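Local coordinates for putative phenazine biosynthesis PhzC/PhzF protein (PDB 4DUN) that is probably an isomerase of the PhzF family, though its substrate and reaction are not established, at residues 10-15 against 233-238; 78-83 against 92-97; 112-117 against 245-250; 185-190 against 221-226. One frame throughout, in Å; residues are numbered along the deposited sequence.

Contact 1 (10-15 against 233-238); sequences DSFATK and GIIQCE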
loop_
_atom_site.group_PDB
_atom_site.type_symbol
_atom_site.label_atom_id
_atom_site.label_comp_id
_atom_site.label_asym_id
_atom_site.label_seq_id
_atom_site.Cartn_x
_atom_site.Cartn_y
_atom_site.Cartn_z
ATOM N N ASP A 10 6.742 -0.605 -12.912
ATOM C CA ASP A 10 6.402 0.826 -12.991
ATOM C C ASP A 10 6.042 1.168 -14.439
ATOM O O ASP A 10 6.897 1.048 -15.316
ATOM C CB ASP A 10 7.591 1.689 -12.498
ATOM C CG ASP A 10 7.934 1.453 -11.030
ATOM O OD1 ASP A 10 7.077 0.883 -10.300
ATOM O OD2 ASP A 10 9.063 1.788 -10.627
ATOM N N SER A 11 4.791 1.592 -14.680
ATOM C CA SER A 11 4.304 1.937 -16.024
ATOM C C SER A 11 4.513 3.403 -16.318
ATOM O O SER A 11 4.380 4.222 -15.409
ATOM C CB SER A 11 2.829 1.589 -16.171
ATOM O OG SER A 11 2.661 0.194 -15.998
ATOM N N PHE A 12 4.813 3.741 -17.594
ATOM C CA PHE A 12 5.117 5.127 -18.043
ATOM C C PHE A 12 6.327 5.673 -17.232
ATOM O O PHE A 12 6.334 6.835 -16.807
ATOM C CB PHE A 12 3.887 6.066 -17.904
ATOM C CG PHE A 12 2.710 5.681 -18.762
ATOM C CD1 PHE A 12 1.616 5.008 -18.214
ATOM C CD2 PHE A 12 2.681 6.006 -20.118
ATOM C CE1 PHE A 12 0.518 4.650 -19.014
ATOM C CE2 PHE A 12 1.574 5.670 -20.912
ATOM C CZ PHE A 12 0.506 4.986 -20.360
ATOM N N ALA A 13 7.307 4.800 -16.970
ATOM C CA ALA A 13 8.485 5.151 -16.180
ATOM C C ALA A 13 9.734 4.911 -16.975
ATOM O O ALA A 13 9.889 3.832 -17.550
ATOM C CB ALA A 13 8.528 4.345 -14.889
ATOM N N THR A 14 10.594 5.943 -17.013
ATOM C CA THR A 14 11.895 6.016 -17.693
ATOM C C THR A 14 12.983 5.502 -16.732
ATOM O O THR A 14 14.101 5.232 -17.185
ATOM C CB THR A 14 12.201 7.483 -18.179
ATOM O OG1 THR A 14 12.458 8.335 -17.055
ATOM C CG2 THR A 14 11.071 8.115 -19.028
ATOM N N LYS A 15 12.648 5.379 -15.403
ATOM C CA LYS A 15 13.504 4.954 -14.283
ATOM C C LYS A 15 12.677 4.315 -13.159
ATOM O O LYS A 15 11.509 4.652 -12.983
ATOM C CB LYS A 15 14.259 6.175 -13.684
ATOM C CG LYS A 15 15.207 6.938 -14.621
ATOM C CD LYS A 15 16.490 6.167 -14.954
ATOM C CE LYS A 15 17.293 6.800 -16.069
ATOM N NZ LYS A 15 17.982 8.041 -15.625
ATOM N N GLY A 233 5.297 10.933 -14.696
ATOM C CA GLY A 233 5.167 10.072 -15.860
ATOM C C GLY A 233 5.449 10.792 -17.153
ATOM O O GLY A 233 5.312 12.010 -17.229
ATOM N N ILE A 234 5.896 10.032 -18.153
ATOM C CA ILE A 234 6.147 10.535 -19.498
ATOM C C ILE A 234 5.257 9.740 -20.433
ATOM O O ILE A 234 5.245 8.508 -20.373
ATOM C CB ILE A 234 7.645 10.467 -19.897
ATOM C CG1 ILE A 234 8.533 11.365 -18.967
ATOM C CG2 ILE A 234 7.832 10.806 -21.387
ATOM C CD1 ILE A 234 8.319 12.952 -19.110
ATOM N N ILE A 235 4.495 10.455 -21.276
ATOM C CA ILE A 235 3.547 9.850 -22.208
ATOM C C ILE A 235 3.831 10.330 -23.611
ATOM O O ILE A 235 3.799 11.544 -23.865
ATOM C CB ILE A 235 2.063 10.176 -21.828
ATOM C CG1 ILE A 235 1.750 9.931 -20.321
ATOM C CG2 ILE A 235 1.096 9.397 -22.745
ATOM C CD1 ILE A 235 2.074 11.164 -19.373
ATOM N N GLN A 236 4.086 9.387 -24.519
ATOM C CA GLN A 236 4.269 9.684 -25.946
ATOM C C GLN A 236 2.872 9.728 -26.536
ATOM O O GLN A 236 2.081 8.798 -26.303
ATOM C CB GLN A 236 5.163 8.647 -26.671
ATOM C CG GLN A 236 6.541 8.406 -26.048
ATOM C CD GLN A 236 7.375 9.651 -25.888
ATOM O OE1 GLN A 236 7.397 10.547 -26.745
ATOM N NE2 GLN A 236 8.074 9.737 -24.768
ATOM N N CYS A 237 2.562 10.815 -27.247
ATOM C CA CYS A 237 1.236 11.137 -27.773
ATOM C C CYS A 237 1.257 11.304 -29.256
ATOM O O CYS A 237 2.136 11.995 -29.781
ATOM C CB CYS A 237 0.728 12.423 -27.130
ATOM S SG CYS A 237 0.540 12.334 -25.337
ATOM N N GLU A 238 0.256 10.744 -29.947
ATOM C CA GLU A 238 0.140 10.886 -31.397
ATOM C C GLU A 238 -1.317 10.865 -31.834
ATOM O O GLU A 238 -2.074 9.975 -31.434
ATOM C CB GLU A 238 0.941 9.801 -32.135
ATOM C CG GLU A 238 0.923 9.953 -33.649
ATOM C CD GLU A 238 1.729 8.960 -34.464
ATOM O OE1 GLU A 238 2.481 8.157 -33.868
ATOM O OE2 GLU A 238 1.611 8.997 -35.710
#
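Phe12, Ile234 and Ile235 bury most of the surface here. Phe12 is the first residue after strand 4-11. Its backbone has positive phi (58°), so the chain turns sharply at this point. The turn aims the Phe12 carbonyl at the start of strand 233-239. Ile234 N donates a weak hydrogen bond to Phe12 O, long at 3.5 Å but nearly straight at 163°. Gly233 CA adds a CA-H...O contact to the same oxygen. The Phe12 side chain leaves with CG anti to the carbonyl carbon (chi1 -63°), and the ring reaches obliquely across the start of the strand. Ile234 O sits at the ring edge, 3.6 Å from Phe12 CD2. Ile235 crosses the ring obliquely, with CG1 4.0 Å from Phe12 CD2 and CG2 beside Phe12 CE2. The Ile234 side chain meets Thr14 instead: Ile234 CG1 lies 4.1 Å from Thr14 CG2. His74 and Leu77 of helix 73-87 and Ile247 of strand 244-259 also pack on Phe12. A bound sulfate, probably from the crystallisation liquor, lies about 5 Å from the Phe12 side chain. The contact thus joins a loop to a strand, probably near the active-site cleft between the two halves of the fold, as in other PhzF proteins.

Contact 2 (78-83 against 92-97); sequences AAAYVI and KKIDFF
This is helix-on-sheet packing within the DAP epimerase-like fold of the PhzF family, in which strands wrap a central helix. Helix 73-87 lies against strand 93-98, which follows it in the chain. Ala78 and Val82 of the same helix pack on strands 4-11 and 20-27, so strands meet it on more than one flank. The axes of the short segments come within 9.4 Å, and their directions differ by 126°. No hydrogen bond crosses between them. The contact is wholly apolar and buried. Ala79, Ala80 and Ile83 form the helix side, and Ile94 and Phe96 form the strand side. The two alanines have only a methyl to offer, so the larger strand side chains can come close to the helix backbone. Ile94 holds CG1 anti to its carbonyl carbon (chi1 -55°). Its chi2 of 102° is away from a staggered value and turns CD1 to the Ala80 methyl. Ile83 has the same first torsion as Ile94, with CG2 anti to the backbone N. The two isoleucines slide past each other in opposite directions, and Ile83 CG2 rests 4.0 Å from Ile94 CG1. Phe96 also has CG anti to the carbonyl carbon, which sends the ring to the helix tip first. Ile94 CG2 lies over one face of that ring, toward the rim, so Ile94, two residues earlier on the strand, backs the ring. Ile83 CG1 meets the ring obliquely, 4.2 Å from Phe96 CE1. At its far tip, Phe96 CZ stands 3.7 Å from Ala79 CB, with Ala80 N near the plane of the ring at its edge.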
loop_
_atom_site.group_PDB
_atom_site.type_symbol
_atom_site.label_atom_id
_atom_site.label_comp_id
_atom_site.label_asym_id
_atom_site.label_seq_id
_atom_site.Cartn_x
_atom_site.Cartn_y
_atom_site.Cartn_z
ATOM N N ALA A 78 1.713 -2.402 -17.911
ATOM C CA ALA A 78 2.580 -3.240 -17.064
ATOM C C ALA A 78 2.425 -4.738 -17.419
ATOM O O ALA A 78 3.431 -5.445 -17.512
ATOM C CB ALA A 78 2.271 -3.017 -15.586
ATOM N N ALA A 79 1.179 -5.216 -17.586
ATOM C CA ALA A 79 0.918 -6.622 -17.948
ATOM C C ALA A 79 1.559 -6.965 -19.328
ATOM O O ALA A 79 2.157 -8.022 -19.461
ATOM C CB ALA A 79 -0.579 -6.894 -17.979
ATOM N N ALA A 80 1.448 -6.066 -20.322
ATOM C CA ALA A 80 2.034 -6.279 -21.649
ATOM C C ALA A 80 3.556 -6.347 -21.534
ATOM O O ALA A 80 4.174 -7.195 -22.168
ATOM C CB ALA A 80 1.621 -5.166 -22.610
ATOM N N TYR A 81 4.157 -5.476 -20.694
ATOM C CA TYR A 81 5.605 -5.481 -20.444
ATOM C C TYR A 81 6.024 -6.861 -19.906
ATOM O O TYR A 81 6.973 -7.472 -20.405
ATOM C CB TYR A 81 5.987 -4.347 -19.457
ATOM C CG TYR A 81 7.395 -4.486 -18.898
ATOM C CD1 TYR A 81 8.479 -3.887 -19.530
ATOM C CD2 TYR A 81 7.646 -5.255 -17.758
ATOM C CE1 TYR A 81 9.775 -4.019 -19.027
ATOM C CE2 TYR A 81 8.942 -5.432 -17.275
ATOM C CZ TYR A 81 10.001 -4.798 -17.903
ATOM O OH TYR A 81 11.277 -4.953 -17.412
ATOM N N VAL A 82 5.259 -7.392 -18.943
ATOM C CA VAL A 82 5.559 -8.699 -18.368
ATOM C C VAL A 82 5.469 -9.806 -19.444
ATOM O O VAL A 82 6.383 -10.631 -19.519
ATOM C CB VAL A 82 4.657 -8.997 -17.144
ATOM C CG1 VAL A 82 4.765 -10.468 -16.717
ATOM C CG2 VAL A 82 5.019 -8.076 -15.979
ATOM N N ILE A 83 4.391 -9.813 -20.259
ATOM C CA ILE A 83 4.190 -10.824 -21.308
ATOM C C ILE A 83 5.395 -10.848 -22.274
ATOM O O ILE A 83 5.987 -11.913 -22.495
ATOM C CB ILE A 83 2.840 -10.607 -22.075
ATOM C CG1 ILE A 83 1.594 -10.796 -21.154
ATOM C CG2 ILE A 83 2.744 -11.480 -23.348
ATOM C CD1 ILE A 83 1.428 -12.244 -20.430
ATOM N N LYS A 92 5.407 -8.850 -30.305
ATOM C CA LYS A 92 5.109 -7.453 -30.634
ATOM C C LYS A 92 3.656 -7.070 -30.346
ATOM O O LYS A 92 3.414 -5.954 -29.899
ATOM C CB LYS A 92 5.451 -7.152 -32.111
ATOM C CG LYS A 92 6.958 -7.203 -32.421
ATOM C CD LYS A 92 7.785 -6.242 -31.558
ATOM C CE LYS A 92 9.156 -6.788 -31.241
ATOM N NZ LYS A 92 9.556 -6.482 -29.839
ATOM N N LYS A 93 2.694 -7.969 -30.618
ATOM C CA LYS A 93 1.263 -7.696 -30.412
ATOM C C LYS A 93 0.715 -8.524 -29.260
ATOM O O LYS A 93 0.805 -9.760 -29.297
ATOM C CB LYS A 93 0.466 -8.009 -31.694
ATOM C CG LYS A 93 0.674 -7.031 -32.840
ATOM C CD LYS A 93 -0.455 -7.175 -33.857
ATOM C CE LYS A 93 -0.122 -6.600 -35.214
ATOM N NZ LYS A 93 -1.264 -6.729 -36.161
ATOM N N ILE A 94 0.166 -7.848 -28.234
ATOM C CA ILE A 94 -0.399 -8.503 -27.061
ATOM C C ILE A 94 -1.899 -8.174 -27.013
ATOM O O ILE A 94 -2.280 -7.002 -26.950
ATOM C CB ILE A 94 0.339 -8.150 -25.734
ATOM C CG1 ILE A 94 1.883 -8.432 -25.783
ATOM C CG2 ILE A 94 -0.275 -8.901 -24.553
ATOM C CD1 ILE A 94 2.732 -7.174 -25.996
ATOM N N ASP A 95 -2.742 -9.219 -27.100
ATOM C CA ASP A 95 -4.199 -9.099 -27.004
ATOM C C ASP A 95 -4.649 -9.589 -25.657
ATOM O O ASP A 95 -4.266 -10.697 -25.249
ATOM C CB ASP A 95 -4.919 -9.906 -28.108
ATOM C CG ASP A 95 -4.803 -9.314 -29.499
ATOM O OD1 ASP A 95 -4.416 -8.139 -29.611
ATOM O OD2 ASP A 95 -5.167 -10.010 -30.468
ATOM N N PHE A 96 -5.497 -8.797 -24.987
ATOM C CA PHE A 96 -6.086 -9.168 -23.695
ATOM C C PHE A 96 -7.597 -9.164 -23.766
ATOM O O PHE A 96 -8.174 -8.216 -24.293
ATOM C CB PHE A 96 -5.670 -8.182 -22.600
ATOM C CG PHE A 96 -4.207 -8.139 -22.246
ATOM C CD1 PHE A 96 -3.612 -9.193 -21.556
ATOM C CD2 PHE A 96 -3.448 -7.000 -22.501
ATOM C CE1 PHE A 96 -2.269 -9.129 -21.170
ATOM C CE2 PHE A 96 -2.114 -6.920 -22.076
ATOM C CZ PHE A 96 -1.532 -7.990 -21.420
ATOM N N PHE A 97 -8.239 -10.187 -23.181
ATOM C CA PHE A 97 -9.686 -10.237 -23.069
ATOM C C PHE A 97 -10.051 -9.851 -21.649
ATOM O O PHE A 97 -9.581 -10.466 -20.692
ATOM C CB PHE A 97 -10.237 -11.599 -23.488
ATOM C CG PHE A 97 -10.112 -11.774 -24.985
ATOM C CD1 PHE A 97 -9.024 -12.440 -25.534
ATOM C CD2 PHE A 97 -11.033 -11.186 -25.849
ATOM C CE1 PHE A 97 -8.877 -12.548 -26.925
ATOM C CE2 PHE A 97 -10.897 -11.314 -27.235
ATOM C CZ PHE A 97 -9.821 -11.994 -27.763
#

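Contact 3 (112-117 against 245-250); sequences YEMIFP and VKISGE
Val245 begins the pairing of strand 244-259 with the antiparallel strand 111-117. Val245 N donates to Phe116 O and Phe116 N to Val245 O, both at 2.9 Å and close to the C=O axis. Val245 CG2 turns to Phe116 CB. Lys246 follows on the other face of the sheet, in a non-hydrogen-bonded pair with Ile115. Its chain starts anti to the backbone N (chi1 -170°) and bends at chi3 (-77°). The bend carries NZ across to Glu113, 3.3 Å from Glu113 OE2. This is a salt bridge with weak, long bonds to both carboxylate oxygens. Glu113 OE2 also accepts a hydrogen bond from Asn108, and a water donates to it at 2.5 Å. Ile247 returns to the Phe116 face. Ile247 N reaches Met114 O along a nearly straight bond (174°), and Met114 N bonds back to Ile247 O. Ile247 CD1 meets the Phe116 ring obliquely, 3.5 Å from Phe116 CD2. Ser248 pairs with Glu113. Its OG lies 3.4 Å from Glu113 CG and makes a long hydrogen bond with the same water. Gly249 closes the run with two bonds to Tyr112, and its carbonyl O lies at the edge of the Tyr112 ring. Helix 207-218 packs on Phe116, Val245 and Ile247, helix 73-87 packs on Tyr112, and strands 101-108 and 233-239 flank the pair.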
loop_
_atom_site.group_PDB
_atom_site.type_symbol
_atom_site.label_atom_id
_atom_site.label_comp_id
_atom_site.label_asym_id
_atom_site.label_seq_id
_atom_site.Cartn_x
_atom_site.Cartn_y
_atom_site.Cartn_z
ATOM N N TYR A 112 5.466 0.772 -25.174
ATOM C CA TYR A 112 4.226 0.012 -25.272
ATOM C C TYR A 112 3.127 0.954 -25.724
ATOM O O TYR A 112 2.872 1.958 -25.088
ATOM C CB TYR A 112 3.920 -0.694 -23.953
ATOM C CG TYR A 112 4.934 -1.775 -23.708
ATOM C CD1 TYR A 112 4.698 -3.077 -24.115
ATOM C CD2 TYR A 112 6.157 -1.481 -23.132
ATOM C CE1 TYR A 112 5.638 -4.053 -23.926
ATOM C CE2 TYR A 112 7.098 -2.450 -22.939
ATOM C CZ TYR A 112 6.836 -3.738 -23.339
ATOM O OH TYR A 112 7.774 -4.714 -23.152
ATOM N N GLU A 113 2.498 0.611 -26.841
ATOM C CA GLU A 113 1.486 1.447 -27.471
ATOM C C GLU A 113 0.038 1.012 -27.291
ATOM O O GLU A 113 -0.295 -0.154 -27.457
ATOM C CB GLU A 113 1.764 1.541 -28.976
ATOM C CG GLU A 113 3.197 1.889 -29.336
ATOM C CD GLU A 113 3.436 1.929 -30.834
ATOM O OE1 GLU A 113 2.743 1.201 -31.569
ATOM O OE2 GLU A 113 4.320 2.683 -31.269
ATOM N N MET A 114 -0.810 1.978 -26.958
ATOM C CA MET A 114 -2.243 1.707 -26.790
ATOM C C MET A 114 -3.034 2.748 -27.576
ATOM O O MET A 114 -2.762 3.949 -27.486
ATOM C CB MET A 114 -2.638 1.705 -25.299
ATOM C CG MET A 114 -1.790 0.757 -24.459
ATOM S SD MET A 114 -2.156 0.720 -22.672
ATOM C CE MET A 114 -1.681 2.351 -22.180
ATOM N N ILE A 115 -4.009 2.278 -28.360
ATOM C CA ILE A 115 -4.812 3.134 -29.224
ATOM C C ILE A 115 -6.162 3.336 -28.567
ATOM O O ILE A 115 -6.854 2.374 -28.228
ATOM C CB ILE A 115 -4.907 2.574 -30.672
ATOM C CG1 ILE A 115 -3.510 2.578 -31.332
ATOM C CG2 ILE A 115 -5.926 3.395 -31.512
ATOM C CD1 ILE A 115 -3.405 1.851 -32.690
ATOM N N PHE A 116 -6.493 4.608 -28.318
ATOM C CA PHE A 116 -7.703 5.043 -27.614
ATOM C C PHE A 116 -8.566 5.960 -28.492
ATOM O O PHE A 116 -8.024 6.576 -29.402
ATOM C CB PHE A 116 -7.275 5.815 -26.336
ATOM C CG PHE A 116 -6.723 5.062 -25.134
ATOM C CD1 PHE A 116 -6.620 3.674 -25.139
ATOM C CD2 PHE A 116 -6.336 5.745 -23.985
ATOM C CE1 PHE A 116 -6.123 2.986 -24.028
ATOM C CE2 PHE A 116 -5.845 5.054 -22.868
ATOM C CZ PHE A 116 -5.748 3.680 -22.897
ATOM N N PRO A 117 -9.893 6.115 -28.236
ATOM C CA PRO A 117 -10.690 7.055 -29.044
ATOM C C PRO A 117 -10.280 8.501 -28.748
ATOM O O PRO A 117 -9.914 8.818 -27.615
ATOM C CB PRO A 117 -12.125 6.766 -28.585
ATOM C CG PRO A 117 -11.974 6.332 -27.172
ATOM C CD PRO A 117 -10.733 5.481 -27.185
ATOM N N VAL A 245 -6.234 8.151 -31.008
ATOM C CA VAL A 245 -4.966 8.664 -30.523
ATOM C C VAL A 245 -4.109 7.492 -30.068
ATOM O O VAL A 245 -4.639 6.464 -29.626
ATOM C CB VAL A 245 -5.117 9.741 -29.396
ATOM C CG1 VAL A 245 -5.858 11.000 -29.885
ATOM C CG2 VAL A 245 -5.795 9.168 -28.154
ATOM N N LYS A 246 -2.782 7.638 -30.173
ATOM C CA LYS A 246 -1.868 6.634 -29.673
ATOM C C LYS A 246 -1.213 7.185 -28.402
ATOM O O LYS A 246 -0.732 8.329 -28.390
ATOM C CB LYS A 246 -0.809 6.256 -30.725
ATOM C CG LYS A 246 0.022 5.038 -30.313
ATOM C CD LYS A 246 1.251 4.833 -31.216
ATOM C CE LYS A 246 0.939 4.237 -32.563
ATOM N NZ LYS A 246 2.182 4.036 -33.356
ATOM N N ILE A 247 -1.256 6.389 -27.331
ATOM C CA ILE A 247 -0.661 6.689 -26.030
ATOM C C ILE A 247 0.401 5.622 -25.805
ATOM O O ILE A 247 0.090 4.429 -25.887
ATOM C CB ILE A 247 -1.786 6.738 -24.957
ATOM C CG1 ILE A 247 -2.492 8.116 -25.084
ATOM C CG2 ILE A 247 -1.266 6.523 -23.512
ATOM C CD1 ILE A 247 -3.964 8.070 -25.090
ATOM N N SER A 248 1.665 6.052 -25.577
ATOM C CA SER A 248 2.753 5.096 -25.389
ATOM C C SER A 248 3.564 5.413 -24.166
ATOM O O SER A 248 3.727 6.587 -23.804
ATOM C CB SER A 248 3.681 5.063 -26.606
ATOM O OG SER A 248 2.984 4.905 -27.829
ATOM N N GLY A 249 4.133 4.372 -23.579
ATOM C CA GLY A 249 5.010 4.532 -22.435
ATOM C C GLY A 249 5.999 3.404 -22.270
ATOM O O GLY A 249 5.817 2.308 -22.823
ATOM N N GLU A 250 7.051 3.690 -21.507
ATOM C CA GLU A 250 8.072 2.729 -21.135
ATOM C C GLU A 250 7.619 2.064 -19.837
ATOM O O GLU A 250 6.719 2.577 -19.163
ATOM C CB GLU A 250 9.425 3.440 -20.921
ATOM C CG GLU A 250 10.000 4.134 -22.147
ATOM C CD GLU A 250 11.245 4.946 -21.836
ATOM O OE1 GLU A 250 12.067 4.503 -20.997
ATOM O OE2 GLU A 250 11.389 6.043 -22.422
HETATM O O HOH W 1 5.451 4.411 -29.895
#

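Contact 4 (185-190 against 221-226); sequences TDFVSR and HKMVAA
A parallel strand pair of the PhzF fold, 187-193 with 222-227, starts here, and helix 207-218 packs on its face with Phe187 and Ala225. Asp186, just before the first strand, sets the start. Its N donates to Val224 O, and its OD2 takes Val224 N at 2.8 Å through the anti lone pair, in a fairly straight bond (168°). Asp186 thus holds Val224 by both its N-H and its C=O. The other oxygen, OD1, forms a salt bridge with Lys220. Farther on, Ala226 N bonds to Phe187 O, and Ser189 N bonds to Ala226 O at 3.0 Å. A water links that same oxygen to Ser189 OG. Phe187 carries the apolar side. Its CG sits in the crowded position between N and the carbonyl carbon (chi1 63°), which lays the ring back over the neighbouring strand. Ala225 CB stands over one ring face in a CH-pi contact, 3.7 Å from the Phe187 ring centroid. Met223 SD makes a Met-aromatic contact at the ring edge, 3.9 Å from Phe187 CE1. Trp214 of helix 207-218 stacks with the same ring. Such packing of a helix on paired strands is consistent with the helix-filled sheet of the DAP epimerase-like fold.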
loop_
_atom_site.group_PDB
_atom_site.type_symbol
_atom_site.label_atom_id
_atom_site.label_comp_id
_atom_site.label_asym_id
_atom_site.label_seq_id
_atom_site.Cartn_x
_atom_site.Cartn_y
_atom_site.Cartn_z
ATOM N N THR A 185 8.457 19.593 -22.100
ATOM C CA THR A 185 7.519 18.775 -22.883
ATOM C C THR A 185 6.504 19.670 -23.578
ATOM O O THR A 185 6.456 20.866 -23.288
ATOM C CB THR A 185 6.808 17.763 -21.950
ATOM O OG1 THR A 185 6.062 18.471 -20.954
ATOM C CG2 THR A 185 7.774 16.767 -21.293
ATOM N N ASP A 186 5.687 19.111 -24.487
ATOM C CA ASP A 186 4.667 19.905 -25.175
ATOM C C ASP A 186 3.610 20.393 -24.206
ATOM O O ASP A 186 3.216 21.563 -24.265
ATOM C CB ASP A 186 4.023 19.113 -26.325
ATOM C CG ASP A 186 5.014 18.872 -27.421
ATOM O OD1 ASP A 186 5.310 19.828 -28.171
ATOM O OD2 ASP A 186 5.555 17.753 -27.487
ATOM N N PHE A 187 3.142 19.495 -23.310
ATOM C CA PHE A 187 2.145 19.844 -22.317
ATOM C C PHE A 187 2.320 18.996 -21.092
ATOM O O PHE A 187 3.012 17.972 -21.129
ATOM C CB PHE A 187 0.705 19.754 -22.863
ATOM C CG PHE A 187 0.217 18.395 -23.307
ATOM C CD1 PHE A 187 0.364 17.984 -24.624
ATOM C CD2 PHE A 187 -0.450 17.554 -22.416
ATOM C CE1 PHE A 187 -0.167 16.768 -25.056
ATOM C CE2 PHE A 187 -0.984 16.338 -22.842
ATOM C CZ PHE A 187 -0.827 15.945 -24.159
ATOM N N VAL A 188 1.697 19.438 -19.988
ATOM C CA VAL A 188 1.778 18.752 -18.712
ATOM C C VAL A 188 0.406 18.653 -18.118
ATOM O O VAL A 188 -0.477 19.446 -18.467
ATOM C CB VAL A 188 2.761 19.447 -17.712
ATOM C CG1 VAL A 188 4.200 19.432 -18.225
ATOM C CG2 VAL A 188 2.314 20.879 -17.364
ATOM N N SER A 189 0.235 17.730 -17.181
ATOM C CA SER A 189 -1.033 17.594 -16.446
ATOM C C SER A 189 -0.811 16.875 -15.126
ATOM O O SER A 189 0.254 16.316 -14.885
ATOM C CB SER A 189 -2.106 16.870 -17.264
ATOM O OG SER A 189 -1.821 15.481 -17.386
ATOM N N ARG A 190 -1.785 16.997 -14.251
ATOM C CA ARG A 190 -1.912 16.274 -12.995
ATOM C C ARG A 190 -3.370 15.843 -12.920
ATOM O O ARG A 190 -4.258 16.578 -13.371
ATOM C CB ARG A 190 -1.470 17.085 -11.778
ATOM C CG ARG A 190 0.053 17.284 -11.721
ATOM C CD ARG A 190 0.421 18.286 -10.668
ATOM N NE ARG A 190 0.218 17.748 -9.327
ATOM C CZ ARG A 190 0.167 18.480 -8.222
ATOM N NH1 ARG A 190 0.301 19.809 -8.284
ATOM N NH2 ARG A 190 -0.017 17.898 -7.046
ATOM N N HIS A 221 0.895 16.920 -34.460
ATOM C CA HIS A 221 0.238 15.607 -34.452
ATOM C C HIS A 221 0.977 14.641 -33.530
ATOM O O HIS A 221 0.368 13.693 -33.052
ATOM C CB HIS A 221 0.107 15.020 -35.860
ATOM C CG HIS A 221 -1.024 15.604 -36.653
ATOM N ND1 HIS A 221 -0.941 15.741 -38.024
ATOM C CD2 HIS A 221 -2.230 16.067 -36.240
ATOM C CE1 HIS A 221 -2.093 16.275 -38.403
ATOM N NE2 HIS A 221 -2.897 16.494 -37.361
ATOM N N LYS A 222 2.282 14.878 -33.295
ATOM C CA LYS A 222 3.127 14.080 -32.403
ATOM C C LYS A 222 3.620 14.976 -31.305
ATOM O O LYS A 222 4.177 16.040 -31.588
ATOM C CB LYS A 222 4.308 13.453 -33.150
ATOM C CG LYS A 222 3.937 12.279 -34.047
ATOM C CD LYS A 222 5.171 11.606 -34.653
ATOM C CE LYS A 222 5.882 10.664 -33.705
ATOM N NZ LYS A 222 7.069 10.042 -34.345
ATOM N N MET A 223 3.397 14.571 -30.058
ATOM C CA MET A 223 3.764 15.361 -28.886
ATOM C C MET A 223 4.261 14.495 -27.763
ATOM O O MET A 223 4.026 13.279 -27.759
ATOM C CB MET A 223 2.528 16.152 -28.369
ATOM C CG MET A 223 2.002 17.211 -29.320
ATOM S SD MET A 223 0.445 17.937 -28.747
ATOM C CE MET A 223 -0.713 16.578 -29.152
ATOM N N VAL A 224 4.945 15.114 -26.794
ATOM C CA VAL A 224 5.364 14.438 -25.576
ATOM C C VAL A 224 4.680 15.183 -24.427
ATOM O O VAL A 224 4.608 16.418 -24.434
ATOM C CB VAL A 224 6.904 14.277 -25.397
ATOM C CG1 VAL A 224 7.600 15.613 -25.117
ATOM C CG2 VAL A 224 7.221 13.246 -24.309
ATOM N N ALA A 225 4.126 14.425 -23.487
ATOM C CA ALA A 225 3.430 14.961 -22.319
ATOM C C ALA A 225 4.067 14.435 -21.055
ATOM O O ALA A 225 4.608 13.326 -21.035
ATOM C CB ALA A 225 1.959 14.562 -22.359
ATOM N N ALA A 226 3.983 15.214 -19.998
ATOM C CA ALA A 226 4.448 14.773 -18.686
ATOM C C ALA A 226 3.280 14.845 -17.735
ATOM O O ALA A 226 2.418 15.720 -17.866
ATOM C CB ALA A 226 5.607 15.649 -18.187
HETATM O O HOH W 2 -0.121 15.209 -19.396
#

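In the fold
Contacts 4, 1 and 3 lie in that order across neighbouring strands. Strand 233-239 pairs with 222-227 of contact 4 on one flank, where Ile235 N meets Ala225 O at 2.9 Å. On the other flank it pairs with 244-259 of contact 3, where Gln236 O meets Ser248 N at 2.9 Å. Through helix 73-87, contact 2 touches contact 1 (Ala78 on Ser11) and contact 3 (Tyr81 on Tyr112). Contacts 2 and 4 are farthest apart, with centres about 25 Å from each other. The predicted active-site residue Glu47 lies about 11 Å from Phe12 and 10 Å from Ala79, between side chains. Bound sulfate also comes within about 4 Å of the Phe116 side chain in contact 3.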